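Local coordinates for protein arginyl-trna synthetase (Thermus thermophilus, PDB 1IQ0) that probably attaches L-arginine to its cognate tRNA at the expense of ATP, acting as a monomeric aminoacyl-tRNA synthetase of the first class, at residues Lys251-Leu256 with Tyr301-Ile306; Phe263-Gly268 with Ala273-Ala278; Pro288-Leu293 with Pro360-Arg365; Leu292-Ser295 with Ala299-Tyr302. One frame throughout, in Å; residues are numbered along the deposited sequence.

Interaction 1 of 4, residues Lys251-Leu256 with Tyr301-Ile306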
loop_
_atom_site.group_PDB
_atom_site.type_symbol
_atom_site.label_atom_id
_atom_site.label_comp_id
_atom_site.label_asym_id
_atom_site.label_seq_id
_atom_site.Cartn_x
_atom_site.Cartn_y
_atom_site.Cartn_z
ATOM N N LYS A 251 -6.192 -30.905 -4.635
ATOM C CA LYS A 251 -5.296 -31.099 -3.504
ATOM C C LYS A 251 -5.853 -30.430 -2.256
ATOM O O LYS A 251 -5.791 -30.998 -1.163
ATOM C CB LYS A 251 -3.902 -30.535 -3.814
ATOM C CG LYS A 251 -3.170 -31.287 -4.923
ATOM C CD LYS A 251 -1.850 -30.611 -5.321
ATOM C CE LYS A 251 -1.247 -31.299 -6.559
ATOM N NZ LYS A 251 0.021 -30.659 -7.028
ATOM N N ALA A 252 -6.400 -29.224 -2.416
ATOM C CA ALA A 252 -6.962 -28.497 -1.282
ATOM C C ALA A 252 -8.182 -29.249 -0.784
ATOM O O ALA A 252 -8.350 -29.445 0.420
ATOM C CB ALA A 252 -7.356 -27.065 -1.693
ATOM N N LEU A 253 -9.030 -29.666 -1.719
ATOM C CA LEU A 253 -10.243 -30.406 -1.391
ATOM C C LEU A 253 -9.912 -31.696 -0.632
ATOM O O LEU A 253 -10.549 -32.015 0.373
ATOM C CB LEU A 253 -11.015 -30.727 -2.675
ATOM C CG LEU A 253 -12.298 -29.946 -3.007
ATOM C CD1 LEU A 253 -12.329 -28.617 -2.308
ATOM C CD2 LEU A 253 -12.400 -29.775 -4.516
ATOM N N ALA A 254 -8.904 -32.424 -1.102
ATOM C CA ALA A 254 -8.510 -33.672 -0.453
ATOM C C ALA A 254 -7.979 -33.406 0.947
ATOM O O ALA A 254 -8.237 -34.171 1.868
ATOM C CB ALA A 254 -7.451 -34.396 -1.287
ATOM N N LEU A 255 -7.235 -32.320 1.111
ATOM C CA LEU A 255 -6.689 -31.989 2.420
ATOM C C LEU A 255 -7.820 -31.598 3.377
ATOM O O LEU A 255 -7.845 -32.033 4.527
ATOM C CB LEU A 255 -5.669 -30.853 2.289
ATOM C CG LEU A 255 -5.018 -30.324 3.569
ATOM C CD1 LEU A 255 -4.345 -31.456 4.338
ATOM C CD2 LEU A 255 -4.005 -29.248 3.199
ATOM N N LEU A 256 -8.777 -30.811 2.894
ATOM C CA LEU A 256 -9.900 -30.382 3.728
ATOM C C LEU A 256 -10.842 -31.520 4.147
ATOM O O LEU A 256 -11.327 -31.544 5.285
ATOM C CB LEU A 256 -10.698 -29.294 3.007
ATOM C CG LEU A 256 -9.970 -27.956 2.893
ATOM C CD1 LEU A 256 -10.727 -26.999 1.979
ATOM C CD2 LEU A 256 -9.826 -27.375 4.290
ATOM N N TYR A 301 -16.217 -20.701 -5.675
ATOM C CA TYR A 301 -15.138 -19.710 -5.662
ATOM C C TYR A 301 -14.415 -19.759 -4.315
ATOM O O TYR A 301 -13.219 -19.471 -4.222
ATOM C CB TYR A 301 -15.692 -18.303 -5.901
ATOM C CG TYR A 301 -16.038 -18.031 -7.345
ATOM C CD1 TYR A 301 -17.083 -18.706 -7.972
ATOM C CD2 TYR A 301 -15.296 -17.122 -8.097
ATOM C CE1 TYR A 301 -17.380 -18.481 -9.313
ATOM C CE2 TYR A 301 -15.585 -16.890 -9.437
ATOM C CZ TYR A 301 -16.625 -17.573 -10.039
ATOM O OH TYR A 301 -16.908 -17.352 -11.366
ATOM N N TYR A 302 -15.153 -20.128 -3.274
ATOM C CA TYR A 302 -14.588 -20.241 -1.934
ATOM C C TYR A 302 -13.546 -21.359 -1.882
ATOM O O TYR A 302 -12.482 -21.190 -1.301
ATOM C CB TYR A 302 -15.702 -20.503 -0.916
ATOM C CG TYR A 302 -16.583 -19.293 -0.652
ATOM C CD1 TYR A 302 -17.708 -19.387 0.172
ATOM C CD2 TYR A 302 -16.269 -18.046 -1.200
ATOM C CE1 TYR A 302 -18.496 -18.267 0.446
ATOM C CE2 TYR A 302 -17.047 -16.924 -0.934
ATOM C CZ TYR A 302 -18.155 -17.039 -0.111
ATOM O OH TYR A 302 -18.906 -15.918 0.159
ATOM N N ALA A 303 -13.852 -22.498 -2.495
ATOM C CA ALA A 303 -12.920 -23.615 -2.511
ATOM C C ALA A 303 -11.661 -23.205 -3.282
ATOM O O ALA A 303 -10.542 -23.495 -2.859
ATOM C CB ALA A 303 -13.570 -24.841 -3.162
ATOM N N LYS A 304 -11.846 -22.520 -4.407
ATOM C CA LYS A 304 -10.708 -22.078 -5.207
ATOM C C LYS A 304 -9.862 -21.036 -4.473
ATOM O O LYS A 304 -8.636 -21.038 -4.605
ATOM C CB LYS A 304 -11.173 -21.531 -6.565
ATOM C CG LYS A 304 -11.807 -22.598 -7.463
ATOM C CD LYS A 304 -11.894 -22.162 -8.928
ATOM C CE LYS A 304 -10.509 -21.911 -9.526
ATOM N NZ LYS A 304 -9.579 -23.091 -9.426
ATOM N N ASP A 305 -10.503 -20.150 -3.706
ATOM C CA ASP A 305 -9.750 -19.143 -2.953
ATOM C C ASP A 305 -8.912 -19.846 -1.892
ATOM O O ASP A 305 -7.764 -19.474 -1.643
ATOM C CB ASP A 305 -10.681 -18.128 -2.277
ATOM C CG ASP A 305 -11.333 -17.175 -3.271
ATOM O OD1 ASP A 305 -10.746 -16.943 -4.350
ATOM O OD2 ASP A 305 -12.423 -16.645 -2.969
ATOM N N ILE A 306 -9.489 -20.868 -1.267
ATOM C CA ILE A 306 -8.769 -21.627 -0.250
ATOM C C ILE A 306 -7.542 -22.324 -0.848
ATOM O O ILE A 306 -6.449 -22.250 -0.289
ATOM C CB ILE A 306 -9.691 -22.678 0.416
ATOM C CG1 ILE A 306 -10.750 -21.965 1.257
ATOM C CG2 ILE A 306 -8.871 -23.620 1.309
ATOM C CD1 ILE A 306 -11.878 -22.880 1.724
#
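L256 and I306 meet through their methyl groups, and L253 and A303 do the same, where helix 248-256 packs against the first turns of helix 301-312. The backbones come nearest at L253 and A303, whose CA atoms are 7.4 Å apart. At so short a spacing an alanine suits the second helix: its CB points toward the partner helix and receives L253 CD1 at 4.1 Å, a single methyl that fits between backbones this close.

I306 can be followed outward from its CB, which also points toward helix 248-256 and is the branch point. Its CG2 lies anti to the backbone N and goes straight to L256, reaching CD1 of that leucine at 3.9 Å. The other branch starts at CG1, beside the backbone N (chi1 -69°), and leads to CD1. This tip turns from the helix pair toward the sheet, where it meets M276 and L292, and the side chain also lies against L363 of helix 361-370. The beta-branched residue therefore faces two sets of neighbours at once. On helix 248-256, one turn before L256, A252 extends the packing to A307.

The charged ends lie away from this seam: K304 forms a salt bridge with E240, and K251 NZ bonds to the carbonyls of A246 and E317. What holds the two segments to each other is wholly apolar. Since all four touching residues are buried and no directed polar bond joins them, the fit of the side chains probably sets how these segments lie.

Interaction 2 of 4, residues Phe263-Gly268 with Ala273-Ala278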
loop_
_atom_site.group_PDB
_atom_site.type_symbol
_atom_site.label_atom_id
_atom_site.label_comp_id
_atom_site.label_asym_id
_atom_site.label_seq_id
_atom_site.Cartn_x
_atom_site.Cartn_y
_atom_site.Cartn_z
ATOM N N PHE A 263 -17.631 -32.178 5.391
ATOM C CA PHE A 263 -18.381 -33.375 5.040
ATOM C C PHE A 263 -19.541 -33.108 4.088
ATOM O O PHE A 263 -19.879 -31.956 3.807
ATOM C CB PHE A 263 -18.920 -33.997 6.326
ATOM C CG PHE A 263 -19.731 -33.039 7.154
ATOM C CD1 PHE A 263 -21.083 -32.843 6.891
ATOM C CD2 PHE A 263 -19.128 -32.286 8.156
ATOM C CE1 PHE A 263 -21.824 -31.907 7.614
ATOM C CE2 PHE A 263 -19.857 -31.347 8.886
ATOM C CZ PHE A 263 -21.207 -31.156 8.614
ATOM N N ARG A 264 -20.153 -34.189 3.611
ATOM C CA ARG A 264 -21.285 -34.098 2.695
ATOM C C ARG A 264 -22.584 -34.477 3.392
ATOM O O ARG A 264 -22.807 -35.645 3.709
ATOM C CB ARG A 264 -21.099 -35.033 1.495
ATOM C CG ARG A 264 -19.987 -34.658 0.539
ATOM C CD ARG A 264 -20.112 -35.442 -0.766
ATOM N NE ARG A 264 -19.118 -35.030 -1.751
ATOM C CZ ARG A 264 -17.812 -35.243 -1.631
ATOM N NH1 ARG A 264 -17.332 -35.872 -0.566
ATOM N NH2 ARG A 264 -16.980 -34.818 -2.574
ATOM N N PRO A 265 -23.459 -33.496 3.646
ATOM C CA PRO A 265 -24.723 -33.830 4.307
ATOM C C PRO A 265 -25.508 -34.811 3.428
ATOM O O PRO A 265 -25.706 -34.562 2.237
ATOM C CB PRO A 265 -25.414 -32.472 4.426
ATOM C CG PRO A 265 -24.264 -31.517 4.550
ATOM C CD PRO A 265 -23.303 -32.039 3.507
ATOM N N ARG A 266 -25.934 -35.930 4.007
ATOM C CA ARG A 266 -26.691 -36.930 3.258
ATOM C C ARG A 266 -28.126 -36.474 3.019
ATOM O O ARG A 266 -28.834 -37.035 2.184
ATOM C CB ARG A 266 -26.687 -38.275 3.997
ATOM C CG ARG A 266 -27.136 -38.207 5.451
ATOM C CD ARG A 266 -25.974 -38.472 6.401
ATOM N NE ARG A 266 -24.901 -37.489 6.253
ATOM C CZ ARG A 266 -23.757 -37.522 6.929
ATOM N NH1 ARG A 266 -23.527 -38.492 7.804
ATOM N NH2 ARG A 266 -22.840 -36.583 6.732
ATOM N N GLU A 267 -28.545 -35.450 3.757
ATOM C CA GLU A 267 -29.891 -34.896 3.639
ATOM C C GLU A 267 -29.884 -33.422 4.020
ATOM O O GLU A 267 -28.895 -32.916 4.546
ATOM C CB GLU A 267 -30.862 -35.652 4.548
ATOM C CG GLU A 267 -31.102 -37.094 4.141
ATOM C CD GLU A 267 -32.073 -37.804 5.059
ATOM O OE1 GLU A 267 -31.734 -38.013 6.244
ATOM O OE2 GLU A 267 -33.179 -38.148 4.597
ATOM N N GLY A 268 -30.993 -32.736 3.756
ATOM C CA GLY A 268 -31.077 -31.323 4.079
ATOM C C GLY A 268 -30.862 -30.476 2.840
ATOM O O GLY A 268 -30.765 -31.009 1.734
ATOM N N ALA A 273 -23.817 -31.956 -1.414
ATOM C CA ALA A 273 -22.797 -30.913 -1.496
ATOM C C ALA A 273 -21.699 -31.124 -0.462
ATOM O O ALA A 273 -21.944 -31.703 0.595
ATOM C CB ALA A 273 -23.437 -29.539 -1.296
ATOM N N LEU A 274 -20.484 -30.678 -0.776
ATOM C CA LEU A 274 -19.375 -30.798 0.169
ATOM C C LEU A 274 -19.323 -29.464 0.890
ATOM O O LEU A 274 -19.181 -28.414 0.264
ATOM C CB LEU A 274 -18.042 -31.051 -0.540
ATOM C CG LEU A 274 -16.844 -31.139 0.414
ATOM C CD1 LEU A 274 -17.021 -32.347 1.324
ATOM C CD2 LEU A 274 -15.540 -31.242 -0.361
ATOM N N VAL A 275 -19.442 -29.504 2.207
ATOM C CA VAL A 275 -19.448 -28.280 2.980
ATOM C C VAL A 275 -18.402 -28.258 4.085
ATOM O O VAL A 275 -17.947 -29.303 4.559
ATOM C CB VAL A 275 -20.850 -28.055 3.591
ATOM C CG1 VAL A 275 -21.192 -29.194 4.533
ATOM C CG2 VAL A 275 -20.902 -26.731 4.311
ATOM N N MET A 276 -18.022 -27.049 4.481
ATOM C CA MET A 276 -17.048 -26.836 5.543
ATOM C C MET A 276 -17.762 -26.148 6.706
ATOM O O MET A 276 -18.322 -25.060 6.542
ATOM C CB MET A 276 -15.909 -25.934 5.058
ATOM C CG MET A 276 -14.813 -25.723 6.094
ATOM S SD MET A 276 -13.612 -24.467 5.618
ATOM C CE MET A 276 -12.721 -25.330 4.341
ATOM N N ASP A 277 -17.751 -26.782 7.873
ATOM C CA ASP A 277 -18.387 -26.207 9.057
ATOM C C ASP A 277 -17.360 -25.329 9.756
ATOM O O ASP A 277 -16.433 -25.830 10.396
ATOM C CB ASP A 277 -18.860 -27.323 9.998
ATOM C CG ASP A 277 -19.507 -26.788 11.275
ATOM O OD1 ASP A 277 -19.758 -27.599 12.190
ATOM O OD2 ASP A 277 -19.764 -25.568 11.363
ATOM N N ALA A 278 -17.524 -24.017 9.629
ATOM C CA ALA A 278 -16.600 -23.064 10.235
ATOM C C ALA A 278 -16.930 -22.693 11.685
ATOM O O ALA A 278 -16.194 -21.923 12.303
ATOM C CB ALA A 278 -16.548 -21.789 9.383
#
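F263 and V275 form an antiparallel hydrogen-bonded pair. F263 N donates to V275 O at 3.0 Å, and the return bond from V275 N to F263 O, also 3.0 Å, is the straighter one, at 170°. The tight part of the contact surrounds this pair. V275 CG1 sits between the backbone N and the carbonyl carbon (chi1 62°), which brings it to 3.1 Å from F263 O and against the F263 ring, one face of which it covers near the rim. The same methyl touches P265 CD at 3.7 Å. A valine fits because its two branches reach different neighbours, CG2 going to F289 and F290 of the next strand. P265, having no N-H to offer, instead lays its CD 3.2 Å from A273 O, a carbonyl that also receives a CA-H...O contact from R264.

R264 stretches over L274, whose CD1 lies against one face of the guanidinium group, while R264 NH1 is taken up by a salt bridge to E257. Beyond P265 the chain leaves its partner. R266 and E267 are exposed and poorly ordered, and R266 NH2 makes a weak bond back to R264 O at 3.2 Å.

Strand 274-277 is the middle one of a three-stranded antiparallel sheet, between strands 262-263 and 289-291. F289 joins F263 and V275 on their face, whereas M276 points from the other face to A367 and L370 of helix 361-370.

Interaction 3 of 4, residues Pro288-Leu293 with Pro360-Arg365; sequences PFFVLL and PQALVR
F290 of strand 289-291 and L363 of helix 361-370 mark the closest approach of the two backbones, with CA atoms 7.4 Å apart. From there F290 points toward the helix and carries the contact almost alone. With CG anti to the carbonyl carbon (chi1 -75°), its ring is carried out to the N-terminal end of the helix, where L363 meets its face.

L363 CD1 lies over that face, 3.8 Å from F290 CG. It stands 4.0 Å from the ring centroid and 22° off the normal, a CH-pi contact. At the far end F290 CZ reaches L363 N and CA, each at 3.9 Å, and A362 CB approaches that end at the ring edge, near its plane. P360 CG comes within 4.1 Å of F290 CE1 at an oblique slant. P360 and A362 are compact enough for the broad ring to come close to the helix start, and the leucine supplies a methyl for its face. Cutting F290 back to an alanine is likely to leave L363 CD1 without the ring face it packs on and to open a gap between strand and helix.

The strand is an edge strand of its sheet and pairs through F290 with M276 of strand 274-277. Helix 301-312 packs alongside: its Y302 touches both P360 and L363, and its I306 touches L363. V364 and R365 of helix 361-370 meet strand 380-390.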
loop_
_atom_site.group_PDB
_atom_site.type_symbol
_atom_site.label_atom_id
_atom_site.label_comp_id
_atom_site.label_asym_id
_atom_site.label_seq_id
_atom_site.Cartn_x
_atom_site.Cartn_y
_atom_site.Cartn_z
ATOM N N PRO A 288 -22.907 -21.499 9.634
ATOM C CA PRO A 288 -21.448 -21.636 9.575
ATOM C C PRO A 288 -20.964 -22.575 8.478
ATOM O O PRO A 288 -19.828 -23.047 8.513
ATOM C CB PRO A 288 -21.115 -22.175 10.957
ATOM C CG PRO A 288 -22.242 -23.145 11.171
ATOM C CD PRO A 288 -23.464 -22.365 10.692
ATOM N N PHE A 289 -21.824 -22.841 7.502
ATOM C CA PHE A 289 -21.468 -23.744 6.422
ATOM C C PHE A 289 -21.091 -23.075 5.105
ATOM O O PHE A 289 -21.932 -22.478 4.433
ATOM C CB PHE A 289 -22.610 -24.733 6.180
ATOM C CG PHE A 289 -22.817 -25.704 7.307
ATOM C CD1 PHE A 289 -23.232 -25.262 8.555
ATOM C CD2 PHE A 289 -22.583 -27.062 7.122
ATOM C CE1 PHE A 289 -23.410 -26.162 9.606
ATOM C CE2 PHE A 289 -22.757 -27.968 8.164
ATOM C CZ PHE A 289 -23.172 -27.519 9.407
ATOM N N PHE A 290 -19.811 -23.170 4.755
ATOM C CA PHE A 290 -19.304 -22.632 3.497
ATOM C C PHE A 290 -19.360 -23.815 2.530
ATOM O O PHE A 290 -18.886 -24.909 2.854
ATOM C CB PHE A 290 -17.843 -22.184 3.633
ATOM C CG PHE A 290 -17.657 -20.888 4.371
ATOM C CD1 PHE A 290 -17.983 -19.673 3.771
ATOM C CD2 PHE A 290 -17.134 -20.879 5.664
ATOM C CE1 PHE A 290 -17.788 -18.465 4.445
ATOM C CE2 PHE A 290 -16.936 -19.681 6.346
ATOM C CZ PHE A 290 -17.263 -18.468 5.734
ATOM N N VAL A 291 -19.944 -23.615 1.356
ATOM C CA VAL A 291 -20.018 -24.701 0.389
ATOM C C VAL A 291 -18.728 -24.743 -0.424
ATOM O O VAL A 291 -18.287 -23.719 -0.934
ATOM C CB VAL A 291 -21.208 -24.520 -0.574
ATOM C CG1 VAL A 291 -21.253 -25.676 -1.568
ATOM C CG2 VAL A 291 -22.506 -24.444 0.216
ATOM N N LEU A 292 -18.117 -25.924 -0.518
ATOM C CA LEU A 292 -16.888 -26.094 -1.286
ATOM C C LEU A 292 -17.277 -26.659 -2.654
ATOM O O LEU A 292 -16.871 -26.131 -3.690
ATOM C CB LEU A 292 -15.923 -27.048 -0.562
ATOM C CG LEU A 292 -15.413 -26.603 0.820
ATOM C CD1 LEU A 292 -14.545 -27.687 1.441
ATOM C CD2 LEU A 292 -14.613 -25.319 0.680
ATOM N N LEU A 293 -18.070 -27.730 -2.643
ATOM C CA LEU A 293 -18.558 -28.360 -3.870
ATOM C C LEU A 293 -20.083 -28.403 -3.841
ATOM O O LEU A 293 -20.672 -28.899 -2.882
ATOM C CB LEU A 293 -18.031 -29.795 -4.005
ATOM C CG LEU A 293 -16.546 -30.021 -4.305
ATOM C CD1 LEU A 293 -16.259 -31.516 -4.387
ATOM C CD2 LEU A 293 -16.181 -29.346 -5.612
ATOM N N PRO A 360 -15.402 -13.028 2.375
ATOM C CA PRO A 360 -15.147 -12.933 3.816
ATOM C C PRO A 360 -13.846 -13.596 4.276
ATOM O O PRO A 360 -13.600 -14.767 3.983
ATOM C CB PRO A 360 -16.383 -13.592 4.423
ATOM C CG PRO A 360 -16.734 -14.631 3.403
ATOM C CD PRO A 360 -16.585 -13.866 2.108
ATOM N N GLN A 361 -13.021 -12.839 4.997
ATOM C CA GLN A 361 -11.752 -13.351 5.509
ATOM C C GLN A 361 -12.007 -14.592 6.350
ATOM O O GLN A 361 -11.136 -15.454 6.494
ATOM C CB GLN A 361 -11.048 -12.296 6.365
ATOM C CG GLN A 361 -10.544 -11.092 5.591
ATOM C CD GLN A 361 -9.804 -10.102 6.471
ATOM O OE1 GLN A 361 -8.829 -10.456 7.137
ATOM N NE2 GLN A 361 -10.262 -8.855 6.478
ATOM N N ALA A 362 -13.211 -14.671 6.906
ATOM C CA ALA A 362 -13.608 -15.798 7.733
ATOM C C ALA A 362 -13.387 -17.122 6.999
ATOM O O ALA A 362 -13.025 -18.127 7.616
ATOM C CB ALA A 362 -15.078 -15.658 8.128
ATOM N N LEU A 363 -13.611 -17.110 5.685
ATOM C CA LEU A 363 -13.447 -18.299 4.846
ATOM C C LEU A 363 -12.050 -18.913 4.913
ATOM O O LEU A 363 -11.889 -20.040 5.380
ATOM C CB LEU A 363 -13.772 -17.975 3.380
ATOM C CG LEU A 363 -13.457 -19.068 2.342
ATOM C CD1 LEU A 363 -14.454 -20.220 2.441
ATOM C CD2 LEU A 363 -13.495 -18.460 0.955
ATOM N N VAL A 364 -11.041 -18.187 4.441
ATOM C CA VAL A 364 -9.685 -18.729 4.452
ATOM C C VAL A 364 -9.178 -18.897 5.870
ATOM O O VAL A 364 -8.440 -19.841 6.169
ATOM C CB VAL A 364 -8.694 -17.839 3.658
ATOM C CG1 VAL A 364 -9.247 -17.557 2.276
ATOM C CG2 VAL A 364 -8.418 -16.562 4.410
ATOM N N ARG A 365 -9.584 -17.982 6.743
ATOM C CA ARG A 365 -9.186 -18.035 8.145
ATOM C C ARG A 365 -9.586 -19.388 8.714
ATOM O O ARG A 365 -8.754 -20.126 9.245
ATOM C CB ARG A 365 -9.881 -16.925 8.941
ATOM C CG ARG A 365 -8.962 -15.812 9.425
ATOM C CD ARG A 365 -8.391 -14.996 8.273
ATOM N NE ARG A 365 -7.458 -13.969 8.738
ATOM C CZ ARG A 365 -7.789 -12.949 9.525
ATOM N NH1 ARG A 365 -9.039 -12.805 9.944
ATOM N NH2 ARG A 365 -6.866 -12.070 9.896
#

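Interaction 4 of 4, residues Leu292-Ser295 with Ala299-Tyr302; sequences LLRS and ATYY
L292 O accepts a hydrogen bond from T300 N at 2.9 Å, with an N-H...O angle of 148°. This bond ties a classic beta bulge, in which L292 and L293 both face L274, to the start of helix 301-312, where T300 holds the N-cap position. The side chain of T300 crowds the same oxygen. Its OG1 is anti to the backbone N (chi1 -167°), which swings CG2 inward to 3.1 Å from L292 O. A beta-branched residue thus presents a methyl to the bulge and its hydroxyl toward the R294 guanidinium.

Next to this bond, L293 and A299 are joined by a single backbone bridge with CA atoms 4.6 Å apart. L293 CD2 lies 3.6 Å from A299 CA, and such close approach suits an alanine, whose CB adds little bulk. L293 also leans on L253 of helix 248-256, while L292 turns into the interior against L256 and I306.

R294 reaches across on a chain extended from CG to NE. Its NH1 gives A299 O a weak bond of 3.5 Å, and T300 OG1 sits over one face of the guanidinium group, 4.1 Å from R294 NH2.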
loop_
_atom_site.group_PDB
_atom_site.type_symbol
_atom_site.label_atom_id
_atom_site.label_comp_id
_atom_site.label_asym_id
_atom_site.label_seq_id
_atom_site.Cartn_x
_atom_site.Cartn_y
_atom_site.Cartn_z
ATOM N N LEU A 292 -18.117 -25.924 -0.518
ATOM C CA LEU A 292 -16.888 -26.094 -1.286
ATOM C C LEU A 292 -17.277 -26.659 -2.654
ATOM O O LEU A 292 -16.871 -26.131 -3.690
ATOM C CB LEU A 292 -15.923 -27.048 -0.562
ATOM C CG LEU A 292 -15.413 -26.603 0.820
ATOM C CD1 LEU A 292 -14.545 -27.687 1.441
ATOM C CD2 LEU A 292 -14.613 -25.319 0.680
ATOM N N LEU A 293 -18.070 -27.730 -2.643
ATOM C CA LEU A 293 -18.558 -28.360 -3.870
ATOM C C LEU A 293 -20.083 -28.403 -3.841
ATOM O O LEU A 293 -20.672 -28.899 -2.882
ATOM C CB LEU A 293 -18.031 -29.795 -4.005
ATOM C CG LEU A 293 -16.546 -30.021 -4.305
ATOM C CD1 LEU A 293 -16.259 -31.516 -4.387
ATOM C CD2 LEU A 293 -16.181 -29.346 -5.612
ATOM N N ARG A 294 -20.726 -27.876 -4.878
ATOM C CA ARG A 294 -22.185 -27.912 -4.935
ATOM C C ARG A 294 -22.563 -29.359 -5.229
ATOM O O ARG A 294 -21.718 -30.143 -5.662
ATOM C CB ARG A 294 -22.713 -26.985 -6.035
ATOM C CG ARG A 294 -22.265 -25.533 -5.883
ATOM C CD ARG A 294 -23.040 -24.602 -6.803
ATOM N NE ARG A 294 -22.514 -23.235 -6.792
ATOM C CZ ARG A 294 -21.359 -22.871 -7.348
ATOM N NH1 ARG A 294 -20.605 -23.773 -7.962
ATOM N NH2 ARG A 294 -20.954 -21.602 -7.293
ATOM N N SER A 295 -23.820 -29.719 -4.981
ATOM C CA SER A 295 -24.286 -31.086 -5.208
ATOM C C SER A 295 -24.012 -31.597 -6.619
ATOM O O SER A 295 -23.753 -32.787 -6.807
ATOM C CB SER A 295 -25.785 -31.195 -4.905
ATOM O OG SER A 295 -26.530 -30.226 -5.623
ATOM N N ALA A 299 -17.117 -26.863 -8.388
ATOM C CA ALA A 299 -16.352 -26.215 -7.332
ATOM C C ALA A 299 -16.799 -24.774 -7.157
ATOM O O ALA A 299 -17.171 -24.099 -8.117
ATOM C CB ALA A 299 -14.872 -26.261 -7.650
ATOM N N THR A 300 -16.750 -24.306 -5.919
ATOM C CA THR A 300 -17.159 -22.947 -5.598
ATOM C C THR A 300 -15.957 -22.008 -5.623
ATOM O O THR A 300 -14.809 -22.461 -5.599
ATOM C CB THR A 300 -17.796 -22.909 -4.196
ATOM O OG1 THR A 300 -18.465 -21.664 -4.006
ATOM C CG2 THR A 300 -16.729 -23.055 -3.128
ATOM N N TYR A 301 -16.217 -20.701 -5.675
ATOM C CA TYR A 301 -15.138 -19.710 -5.662
ATOM C C TYR A 301 -14.415 -19.759 -4.315
ATOM O O TYR A 301 -13.219 -19.471 -4.222
ATOM C CB TYR A 301 -15.692 -18.303 -5.901
ATOM C CG TYR A 301 -16.038 -18.031 -7.345
ATOM C CD1 TYR A 301 -17.083 -18.706 -7.972
ATOM C CD2 TYR A 301 -15.296 -17.122 -8.097
ATOM C CE1 TYR A 301 -17.380 -18.481 -9.313
ATOM C CE2 TYR A 301 -15.585 -16.890 -9.437
ATOM C CZ TYR A 301 -16.625 -17.573 -10.039
ATOM O OH TYR A 301 -16.908 -17.352 -11.366
ATOM N N TYR A 302 -15.153 -20.128 -3.274
ATOM C CA TYR A 302 -14.588 -20.241 -1.934
ATOM C C TYR A 302 -13.546 -21.359 -1.882
ATOM O O TYR A 302 -12.482 -21.190 -1.301
ATOM C CB TYR A 302 -15.702 -20.503 -0.916
ATOM C CG TYR A 302 -16.583 -19.293 -0.652
ATOM C CD1 TYR A 302 -17.708 -19.387 0.172
ATOM C CD2 TYR A 302 -16.269 -18.046 -1.200
ATOM C CE1 TYR A 302 -18.496 -18.267 0.446
ATOM C CE2 TYR A 302 -17.047 -16.924 -0.934
ATOM C CZ TYR A 302 -18.155 -17.039 -0.111
ATOM O OH TYR A 302 -18.906 -15.918 0.159
#

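Overall arrangement
The four contacts build one compact unit within the catalytic region of the synthetase, their centres 9 to 14 Å apart; none includes a residue of the 'HIGH' motif. Interactions 2 and 3 share the three-stranded sheet, while interactions 1 and 4 both use helix 301-312. M276 couples the sheet to the helix pair, its CE lying 3.5 Å from L256 CD1 and 3.7 Å from I306 CD1. The bulge of interaction 4 probably bonds to the strand of interaction 2 twice, L274 N to L293 O and L292 N to L274 O, both at 2.8 Å. Y302, in the helix shared by interactions 1 and 4, packs on the residues of interaction 3, with its CD1 3.6 Å from F290 CD1.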